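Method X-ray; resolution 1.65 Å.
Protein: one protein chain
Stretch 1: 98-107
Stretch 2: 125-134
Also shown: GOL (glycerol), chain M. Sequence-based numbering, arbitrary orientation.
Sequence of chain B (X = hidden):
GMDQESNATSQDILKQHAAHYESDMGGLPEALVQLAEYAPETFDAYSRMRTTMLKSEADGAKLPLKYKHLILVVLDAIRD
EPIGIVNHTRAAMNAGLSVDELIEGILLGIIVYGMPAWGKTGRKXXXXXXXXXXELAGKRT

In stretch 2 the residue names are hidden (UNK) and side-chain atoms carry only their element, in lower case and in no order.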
# COMPACT_ATOMS: atom_id res chain seq x y z
N SER B 98 8.04 -28.05 0.61
CA SER B 98 7.87 -28.54 -0.76
C SER B 98 7.41 -27.44 -1.71
O SER B 98 6.80 -26.44 -1.29
CB SER B 98 6.87 -29.68 -0.79
OG SER B 98 5.56 -29.22 -0.59
N VAL B 99 7.67 -27.66 -2.99
CA VAL B 99 7.14 -26.76 -4.02
C VAL B 99 5.59 -26.70 -3.98
O VAL B 99 4.99 -25.63 -4.06
CB VAL B 99 7.67 -27.08 -5.46
CG1 VAL B 99 7.01 -26.10 -6.50
CG2 VAL B 99 9.22 -26.98 -5.49
N ASP B 100 4.95 -27.85 -3.80
CA ASP B 100 3.48 -27.82 -3.66
C ASP B 100 3.00 -26.91 -2.54
O ASP B 100 2.03 -26.19 -2.75
CB ASP B 100 2.95 -29.22 -3.40
CG ASP B 100 3.03 -30.12 -4.62
OD1 ASP B 100 3.15 -29.63 -5.76
OD2 ASP B 100 2.99 -31.35 -4.41
N GLU B 101 3.62 -26.98 -1.36
CA GLU B 101 3.26 -26.12 -0.23
C GLU B 101 3.52 -24.64 -0.55
O GLU B 101 2.77 -23.77 -0.16
CB GLU B 101 4.02 -26.47 1.05
CG GLU B 101 3.65 -27.79 1.66
CD GLU B 101 4.53 -28.13 2.86
OE1 GLU B 101 5.78 -28.08 2.74
OE2 GLU B 101 3.95 -28.39 3.92
N LEU B 102 4.63 -24.39 -1.24
CA LEU B 102 4.99 -23.04 -1.63
C LEU B 102 3.86 -22.43 -2.45
O LEU B 102 3.39 -21.32 -2.20
CB LEU B 102 6.27 -23.05 -2.46
CG LEU B 102 6.80 -21.68 -2.94
CD1 LEU B 102 7.32 -20.86 -1.73
CD2 LEU B 102 7.86 -21.86 -4.04
N ILE B 103 3.43 -23.17 -3.47
CA ILE B 103 2.39 -22.72 -4.37
C ILE B 103 1.09 -22.49 -3.56
O ILE B 103 0.43 -21.49 -3.73
CB ILE B 103 2.18 -23.70 -5.56
CG1 ILE B 103 3.42 -23.76 -6.51
CG2 ILE B 103 0.92 -23.34 -6.37
CD1 ILE B 103 3.38 -24.94 -7.47
N GLU B 104 0.73 -23.45 -2.71
CA GLU B 104 -0.51 -23.30 -1.93
C GLU B 104 -0.50 -22.01 -1.09
O GLU B 104 -1.52 -21.36 -1.01
CB GLU B 104 -0.79 -24.54 -1.06
CG GLU B 104 -1.16 -25.78 -1.89
CD GLU B 104 -1.60 -26.98 -1.03
OE1 GLU B 104 -1.95 -26.75 0.15
OE2 GLU B 104 -1.70 -28.13 -1.54
N GLY B 105 0.65 -21.69 -0.49
CA GLY B 105 0.77 -20.52 0.34
C GLY B 105 0.67 -19.24 -0.43
O GLY B 105 -0.02 -18.30 -0.05
N ILE B 106 1.43 -19.19 -1.54
CA ILE B 106 1.45 -18.01 -2.40
C ILE B 106 0.07 -17.66 -2.94
O ILE B 106 -0.32 -16.50 -3.02
CB ILE B 106 2.49 -18.10 -3.54
CG1 ILE B 106 3.87 -18.08 -2.93
CG2 ILE B 106 2.36 -16.92 -4.53
CD1 ILE B 106 5.02 -18.46 -3.94
N LEU B 107 -0.68 -18.66 -3.38
CA LEU B 107 -2.03 -18.43 -3.89
C LEU B 107 -2.92 -17.67 -2.95
O LEU B 107 -3.80 -16.92 -3.35
CB LEU B 107 -2.66 -19.75 -4.32
CG LEU B 107 -2.01 -20.51 -5.50
CD1 LEU B 107 -2.65 -21.90 -5.65
CD2 LEU B 107 -2.24 -19.64 -6.79
N UNK B 125 8.84 -16.68 -7.34
CA UNK B 125 9.22 -17.67 -6.32
C UNK B 125 9.00 -19.09 -6.84
O UNK B 125 9.80 -19.96 -6.56
c UNK B 125 8.43 -17.41 -4.98
N UNK B 126 7.90 -19.29 -7.57
CA UNK B 126 7.53 -20.60 -8.10
C UNK B 126 8.47 -20.99 -9.24
O UNK B 126 8.97 -22.12 -9.31
c UNK B 126 5.13 -20.36 -7.28
c UNK B 126 6.04 -20.64 -8.51
c UNK B 126 5.69 -22.04 -9.15
N UNK B 127 8.73 -20.03 -10.13
CA UNK B 127 9.69 -20.23 -11.22
C UNK B 127 11.06 -20.70 -10.67
O UNK B 127 11.65 -21.70 -11.13
o UNK B 127 8.63 -18.59 -12.58
c UNK B 127 10.94 -19.19 -13.16
c UNK B 127 9.89 -18.97 -12.03
N UNK B 128 11.56 -19.97 -9.68
CA UNK B 128 12.76 -20.36 -8.96
C UNK B 128 12.63 -21.75 -8.32
O UNK B 128 13.56 -22.57 -8.45
c UNK B 128 14.23 -19.75 -6.95
c UNK B 128 16.20 -20.61 -5.20
c UNK B 128 14.87 -20.63 -4.82
c UNK B 128 15.56 -19.72 -7.32
c UNK B 128 13.13 -19.30 -7.90
c UNK B 128 16.56 -20.13 -6.44
c UNK B 128 13.91 -20.22 -5.69
N UNK B 129 11.51 -21.99 -7.64
CA UNK B 129 11.33 -23.19 -6.81
C UNK B 129 11.41 -24.46 -7.66
O UNK B 129 11.97 -25.48 -7.25
c UNK B 129 9.99 -23.13 -6.13
N UNK B 130 10.81 -24.40 -8.83
CA UNK B 130 10.82 -25.56 -9.74
C UNK B 130 12.25 -25.99 -10.11
O UNK B 130 12.53 -27.15 -10.14
c UNK B 130 9.93 -25.29 -11.00
c UNK B 130 10.18 -26.34 -12.15
c UNK B 130 8.41 -25.21 -10.54
N UNK B 131 13.13 -25.03 -10.31
CA UNK B 131 14.52 -25.31 -10.58
C UNK B 131 15.27 -25.68 -9.30
O UNK B 131 16.08 -26.63 -9.27
c UNK B 131 15.20 -24.14 -11.30
o UNK B 131 15.10 -25.75 -13.81
c UNK B 131 14.52 -23.74 -12.64
c UNK B 131 14.19 -24.90 -13.56
o UNK B 131 13.02 -24.98 -14.04
N UNK B 132 14.99 -24.97 -8.21
CA UNK B 132 15.69 -25.25 -6.96
C UNK B 132 15.38 -26.63 -6.35
O UNK B 132 16.23 -27.24 -5.72
c UNK B 132 15.82 -24.40 -3.44
c UNK B 132 16.34 -24.22 -4.72
c UNK B 132 18.53 -24.18 -3.77
c UNK B 132 18.00 -24.39 -2.51
c UNK B 132 17.71 -24.14 -4.87
c UNK B 132 16.63 -24.47 -2.34
c UNK B 132 15.42 -24.14 -5.92
N UNK B 133 14.18 -27.12 -6.60
CA UNK B 133 13.78 -28.44 -6.16
C UNK B 133 14.73 -29.46 -6.78
O UNK B 133 15.17 -30.40 -6.12
o UNK B 133 9.98 -29.99 -7.72
c UNK B 133 12.36 -28.72 -6.66
c UNK B 133 10.37 -30.31 -6.59
c UNK B 133 11.85 -30.09 -6.25
o UNK B 133 9.64 -30.82 -5.71
N UNK B 134 15.05 -29.30 -8.06
CA UNK B 134 15.98 -30.23 -8.72
C UNK B 134 17.40 -30.05 -8.24
O UNK B 134 18.13 -31.04 -8.07
c UNK B 134 14.53 -28.82 -12.64
c UNK B 134 14.58 -30.49 -10.80
n UNK B 134 13.85 -28.55 -13.95
c UNK B 134 15.92 -30.08 -10.22
c UNK B 134 14.50 -30.28 -12.29
C1 GOL M . 4.74 -28.82 -7.97
O1 GOL M . 4.83 -30.22 -7.84
C2 GOL M . 5.76 -28.33 -8.97
O2 GOL M . 5.14 -28.34 -10.25
C3 GOL M . 7.05 -29.17 -8.85
O3 GOL M . 7.16 -29.95 -7.65
O HOH W 1 9.55 -29.92 -3.34

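Position 125 has one side-chain carbon and nothing beyond it. That CB points toward stretch 1 and lies 3.7 Å from Ile106 CD1. It is Ala125. Its backbone O is also 3.7 Å from Leu102 CD2.

Position 126 has three carbons, one of them attached to CA and carrying the other two. One outer carbon is 3.9 Å from Ile103 CG1, and the other is 3.8 Å from Ile106 CD1. A side chain of this shape, without a heteroatom, is valine. Val126 has chi1 in the t well. The carbon near Ile103 is its CG1, and the one near Ile106 is its CG2.

Position 127 has a carbon that carries one oxygen and one carbon. It does not reach stretch 1. The atoms fit Thr127.

Position 128 has one carbon followed by a ring of six carbons with no oxygen. The side chain makes no contact with stretch 1. It is Phe128.

Position 129 has a single carbon again, pointing toward stretch 1. Leu102 CD2 sits 3.2 Å from this CB, a very tight apolar approach. The residue is Ala129. Val99 CG2 lies 3.6 Å from Ala129 O.

Position 130 has three carbons branched at the first. An outer carbon is 4.4 Å from Val99 CG1, a looser contact. The residue is Val130, and that carbon is its CG2.

Position 131 has three carbons in a row, the third carrying two oxygens. It is out of reach of stretch 1. This carboxylate is Glu131.

Position 132 has one carbon and a six-carbon ring without oxygen. It is buried but makes no contact with stretch 1. It is Phe132.

Position 133 has three carbons ending in two oxygens. The chain is extended, with chi1 and chi2 both t, and its CA-to-CB bond points toward stretch 1. The carboxylate carbon lies 3.7 Å from Val99 CG2. It is Glu133. Glu133 OE2 accepts a hydrogen bond from a water O at 2.5 Å, and the same water O accepts one from Val99 N at 3.0 Å. Glu133 OE1 accepts from glycerol O3 at 2.8 Å.

Position 134 has four carbons in a row ending in nitrogen. It does not reach stretch 1. It is Lys134. Its NZ forms a salt bridge with Glu131 OE1 at 3.1 Å, within the same helix.

The two helices run antiparallel, at 174°, with axes 10.2 Å apart at closest approach. Val99, Leu102, Ile103 and Ile106 pack against Ala125, Val126, Ala129 and Val130. The contact is mainly apolar side-chain packing, and no direct hydrogen bond crosses. The water joins Val99 and Glu133 at one end. On stretch 1, Ser98 OG caps the helix by accepting from Glu101 N at 3.1 Å.

Stretch 2 125-134: AVTFAVEFEK
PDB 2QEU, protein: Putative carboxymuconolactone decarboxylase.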